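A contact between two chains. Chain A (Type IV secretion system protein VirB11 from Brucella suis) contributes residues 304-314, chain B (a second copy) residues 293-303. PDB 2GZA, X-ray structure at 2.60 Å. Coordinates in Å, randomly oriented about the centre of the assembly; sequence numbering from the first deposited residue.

Chain A 304-314: RQGRQLPYEII
Chain B, residues 293-303: FERLALMVLQN

Parts of an interface between copies of one protein can be held by close packing, without hydrogen bonds, and this contact in the VirB11 assembly is an example: two short stretches bury 313 Å² between them without a single hydrogen bond passing across. Chain B supplies a helix already under way at Phe B293; farther along, Val B300 to Asn B303 form a type I beta turn, with Asn B303 N bonded to Val B300 O at 3.0 Å. Chain A supplies a segment with helical phi/psi from Arg A304 to Gln A308, an extended link at Leu A309 and Pro A310, and a new helix from Tyr A311. The register runs antiparallel: the CA atoms of Gln A305 and Leu B301 lie 6.3 Å apart, while those of Ile A313 and Glu B294 are separated by 9.6 Å, so the two backbones diverge along chain A.

Arg A304, modelled only to CB, makes no contact. Gln A305 points its CA-to-CB bond toward chain B, with chi1 m (-83°) and chi2 at 91°. Its CG lies 3.9 Å from Leu B301 O, and its NE2 comes within 4.3 Å of Gln B302 CG. A polar side chain thus contributes chiefly by packing. Gly A306 and Arg A307 take no part, although Gly A306 O receives Leu A309 N at 3.3 Å, just as Gln A305 O receives Gln A308 N at 3.1 Å.

Gln A308, its CA-to-CB bond also toward chain B, has chi1 at -33° and chi2 m; its CB meets Leu B301 CD2 at 3.7 Å. The next residue changes the backbone course, with phi/psi of -79/129°. Leu A309 starts sideways, but its mt side chain brings CD2 to 3.8 Å from Leu B301 CD1 and 3.9 Å from Leu B298 CD1. One methyl group therefore touches two leucines three residues apart on chain B. Leu B301 is mt and points toward chain A, giving up more area (84 Å²) than any other residue here; Leu B298 has chi1 m and chi2 at 24°.

Pro A310 (-57/148°) occupies the N-cap position, and its O accepts Ile A314 N at 3.1 Å. Tyr A311 and Glu A312 stay out of reach as the helix begins. Ile A313, with both chi angles m, has its CA-to-CB bond toward chain B and sets CG2 4.3 Å from Glu B294 OE1, a loose contact with a carboxylate whose oxygens are hydrogen-bonded elsewhere in the structure. Ile A314 closes the stretch beyond contact.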

# COMPACT_ATOMS: atom_id res chain seq x y z
N ARG A 304 11.54 -3.24 0.16
CA ARG A 304 10.58 -2.15 -0.02
C ARG A 304 10.32 -1.86 -1.50
O ARG A 304 9.18 -1.62 -1.89
CB ARG A 304 11.03 -0.90 0.73
N GLN A 305 11.37 -1.91 -2.33
CA GLN A 305 11.20 -1.78 -3.77
C GLN A 305 10.70 -3.06 -4.40
O GLN A 305 9.93 -3.02 -5.35
CB GLN A 305 12.49 -1.35 -4.45
CG GLN A 305 12.72 0.13 -4.40
CD GLN A 305 13.51 0.52 -3.20
OE1 GLN A 305 14.43 -0.19 -2.80
NE2 GLN A 305 13.17 1.66 -2.62
N GLY A 306 11.15 -4.20 -3.87
CA GLY A 306 10.71 -5.50 -4.37
C GLY A 306 9.21 -5.68 -4.28
O GLY A 306 8.61 -6.30 -5.15
N ARG A 307 8.62 -5.12 -3.24
CA ARG A 307 7.16 -5.14 -3.03
C ARG A 307 6.34 -4.42 -4.10
O ARG A 307 5.17 -4.74 -4.29
CB ARG A 307 6.81 -4.55 -1.67
CG ARG A 307 6.39 -5.56 -0.64
CD ARG A 307 6.41 -4.96 0.76
NE ARG A 307 7.73 -5.09 1.38
CZ ARG A 307 8.01 -4.76 2.63
NH1 ARG A 307 7.07 -4.28 3.44
NH2 ARG A 307 9.25 -4.92 3.09
N GLN A 308 6.95 -3.46 -4.79
CA GLN A 308 6.27 -2.68 -5.82
C GLN A 308 6.12 -3.46 -7.12
O GLN A 308 5.27 -3.12 -7.95
CB GLN A 308 7.04 -1.40 -6.11
CG GLN A 308 7.76 -0.81 -4.92
CD GLN A 308 6.84 -0.10 -3.96
OE1 GLN A 308 5.61 -0.22 -4.03
NE2 GLN A 308 7.44 0.65 -3.04
N LEU A 309 6.96 -4.48 -7.29
CA LEU A 309 6.97 -5.28 -8.49
C LEU A 309 5.84 -6.29 -8.46
O LEU A 309 5.67 -7.01 -7.47
CB LEU A 309 8.32 -6.01 -8.65
CG LEU A 309 9.59 -5.17 -8.67
CD1 LEU A 309 10.81 -6.05 -8.55
CD2 LEU A 309 9.67 -4.30 -9.92
N PRO A 310 5.04 -6.35 -9.54
CA PRO A 310 4.10 -7.45 -9.68
C PRO A 310 4.86 -8.78 -9.63
O PRO A 310 6.03 -8.85 -10.04
CB PRO A 310 3.50 -7.23 -11.05
CG PRO A 310 3.64 -5.75 -11.28
CD PRO A 310 4.95 -5.40 -10.66
N TYR A 311 4.21 -9.80 -9.10
CA TYR A 311 4.85 -11.09 -8.93
C TYR A 311 5.45 -11.64 -10.23
O TYR A 311 6.55 -12.21 -10.23
CB TYR A 311 3.88 -12.09 -8.29
CG TYR A 311 4.51 -13.43 -8.03
CD1 TYR A 311 5.27 -13.66 -6.88
CD2 TYR A 311 4.37 -14.46 -8.95
CE1 TYR A 311 5.86 -14.89 -6.64
CE2 TYR A 311 4.97 -15.69 -8.73
CZ TYR A 311 5.71 -15.90 -7.57
OH TYR A 311 6.30 -17.12 -7.36
N GLU A 312 4.72 -11.48 -11.33
CA GLU A 312 5.17 -11.96 -12.63
C GLU A 312 6.46 -11.28 -13.07
O GLU A 312 7.31 -11.89 -13.73
CB GLU A 312 4.06 -11.83 -13.69
CG GLU A 312 3.48 -10.42 -13.89
CD GLU A 312 2.33 -10.05 -12.93
OE1 GLU A 312 2.24 -10.61 -11.80
OE2 GLU A 312 1.51 -9.18 -13.31
N ILE A 313 6.62 -10.02 -12.68
CA ILE A 313 7.81 -9.24 -12.99
C ILE A 313 9.02 -9.72 -12.19
O ILE A 313 10.14 -9.81 -12.72
CB ILE A 313 7.55 -7.72 -12.77
CG1 ILE A 313 6.46 -7.20 -13.72
CG2 ILE A 313 8.86 -6.92 -12.89
CD1 ILE A 313 6.67 -7.53 -15.21
N ILE A 314 8.78 -10.04 -10.92
CA ILE A 314 9.82 -10.61 -10.09
C ILE A 314 10.34 -11.92 -10.68
O ILE A 314 11.55 -12.11 -10.82
CB ILE A 314 9.35 -10.83 -8.64
CG1 ILE A 314 9.06 -9.50 -7.94
CG2 ILE A 314 10.41 -11.60 -7.86
CD1 ILE A 314 8.24 -9.63 -6.65
N PHE B 293 16.15 -1.27 -19.48
CA PHE B 293 14.79 -0.86 -19.12
C PHE B 293 14.37 -1.48 -17.80
O PHE B 293 13.63 -0.89 -17.02
CB PHE B 293 13.79 -1.22 -20.22
CG PHE B 293 13.87 -0.34 -21.43
CD1 PHE B 293 13.37 0.95 -21.41
CD2 PHE B 293 14.43 -0.83 -22.61
CE1 PHE B 293 13.43 1.76 -22.52
CE2 PHE B 293 14.50 -0.02 -23.73
CZ PHE B 293 14.00 1.27 -23.69
N GLU B 294 14.87 -2.69 -17.55
CA GLU B 294 14.60 -3.40 -16.32
C GLU B 294 15.18 -2.66 -15.13
O GLU B 294 14.49 -2.46 -14.13
CB GLU B 294 15.15 -4.81 -16.42
CG GLU B 294 14.33 -5.82 -15.71
CD GLU B 294 13.01 -6.14 -16.40
OE1 GLU B 294 11.97 -6.11 -15.72
OE2 GLU B 294 13.01 -6.43 -17.61
N ARG B 295 16.43 -2.21 -15.25
CA ARG B 295 17.08 -1.46 -14.18
C ARG B 295 16.56 -0.03 -14.04
O ARG B 295 16.49 0.48 -12.93
CB ARG B 295 18.60 -1.46 -14.32
CG ARG B 295 19.23 -2.77 -13.89
CD ARG B 295 20.68 -2.60 -13.54
NE ARG B 295 20.87 -1.99 -12.23
CZ ARG B 295 21.53 -0.86 -12.01
NH1 ARG B 295 22.11 -0.20 -13.01
NH2 ARG B 295 21.64 -0.41 -10.78
N LEU B 296 16.22 0.60 -15.16
CA LEU B 296 15.66 1.95 -15.12
C LEU B 296 14.34 1.99 -14.35
O LEU B 296 14.06 2.95 -13.62
CB LEU B 296 15.49 2.54 -16.52
CG LEU B 296 16.74 2.86 -17.35
CD1 LEU B 296 16.34 3.39 -18.70
CD2 LEU B 296 17.64 3.83 -16.64
N ALA B 297 13.53 0.94 -14.52
CA ALA B 297 12.27 0.81 -13.78
C ALA B 297 12.49 0.73 -12.27
O ALA B 297 11.77 1.36 -11.51
CB ALA B 297 11.47 -0.39 -14.28
N LEU B 298 13.51 -0.03 -11.87
CA LEU B 298 13.87 -0.16 -10.46
C LEU B 298 14.32 1.17 -9.89
O LEU B 298 14.05 1.48 -8.74
CB LEU B 298 14.97 -1.20 -10.30
CG LEU B 298 14.63 -2.68 -10.14
CD1 LEU B 298 13.27 -3.06 -10.71
CD2 LEU B 298 15.74 -3.54 -10.73
N MET B 299 14.99 1.97 -10.70
CA MET B 299 15.42 3.30 -10.28
C MET B 299 14.23 4.24 -10.06
O MET B 299 14.22 5.02 -9.11
CB MET B 299 16.42 3.90 -11.27
CG MET B 299 17.74 3.16 -11.32
SD MET B 299 18.81 3.71 -12.66
CE MET B 299 20.12 2.48 -12.57
N VAL B 300 13.24 4.16 -10.94
CA VAL B 300 12.03 4.96 -10.82
C VAL B 300 11.29 4.65 -9.51
O VAL B 300 10.79 5.56 -8.84
CB VAL B 300 11.10 4.79 -12.06
CG1 VAL B 300 9.79 5.54 -11.88
CG2 VAL B 300 11.81 5.26 -13.32
N LEU B 301 11.27 3.38 -9.13
CA LEU B 301 10.64 2.96 -7.89
C LEU B 301 11.33 3.47 -6.63
O LEU B 301 10.82 3.31 -5.52
CB LEU B 301 10.51 1.43 -7.86
CG LEU B 301 9.55 0.83 -8.88
CD1 LEU B 301 9.75 -0.67 -8.97
CD2 LEU B 301 8.10 1.16 -8.56
N GLN B 302 12.49 4.11 -6.80
CA GLN B 302 13.20 4.73 -5.69
C GLN B 302 12.72 6.15 -5.41
O GLN B 302 13.02 6.73 -4.38
CB GLN B 302 14.69 4.69 -5.93
CG GLN B 302 15.17 3.27 -6.09
CD GLN B 302 16.62 3.15 -5.85
OE1 GLN B 302 17.30 4.15 -5.69
NE2 GLN B 302 17.17 1.95 -5.82
N ASN B 303 11.96 6.69 -6.35
CA ASN B 303 11.37 8.01 -6.22
C ASN B 303 10.05 7.90 -5.47
O ASN B 303 9.31 6.93 -5.65
CB ASN B 303 11.14 8.59 -7.61
CG ASN B 303 10.91 10.09 -7.60
OD1 ASN B 303 11.79 10.85 -7.98
ND2 ASN B 303 9.72 10.50 -7.19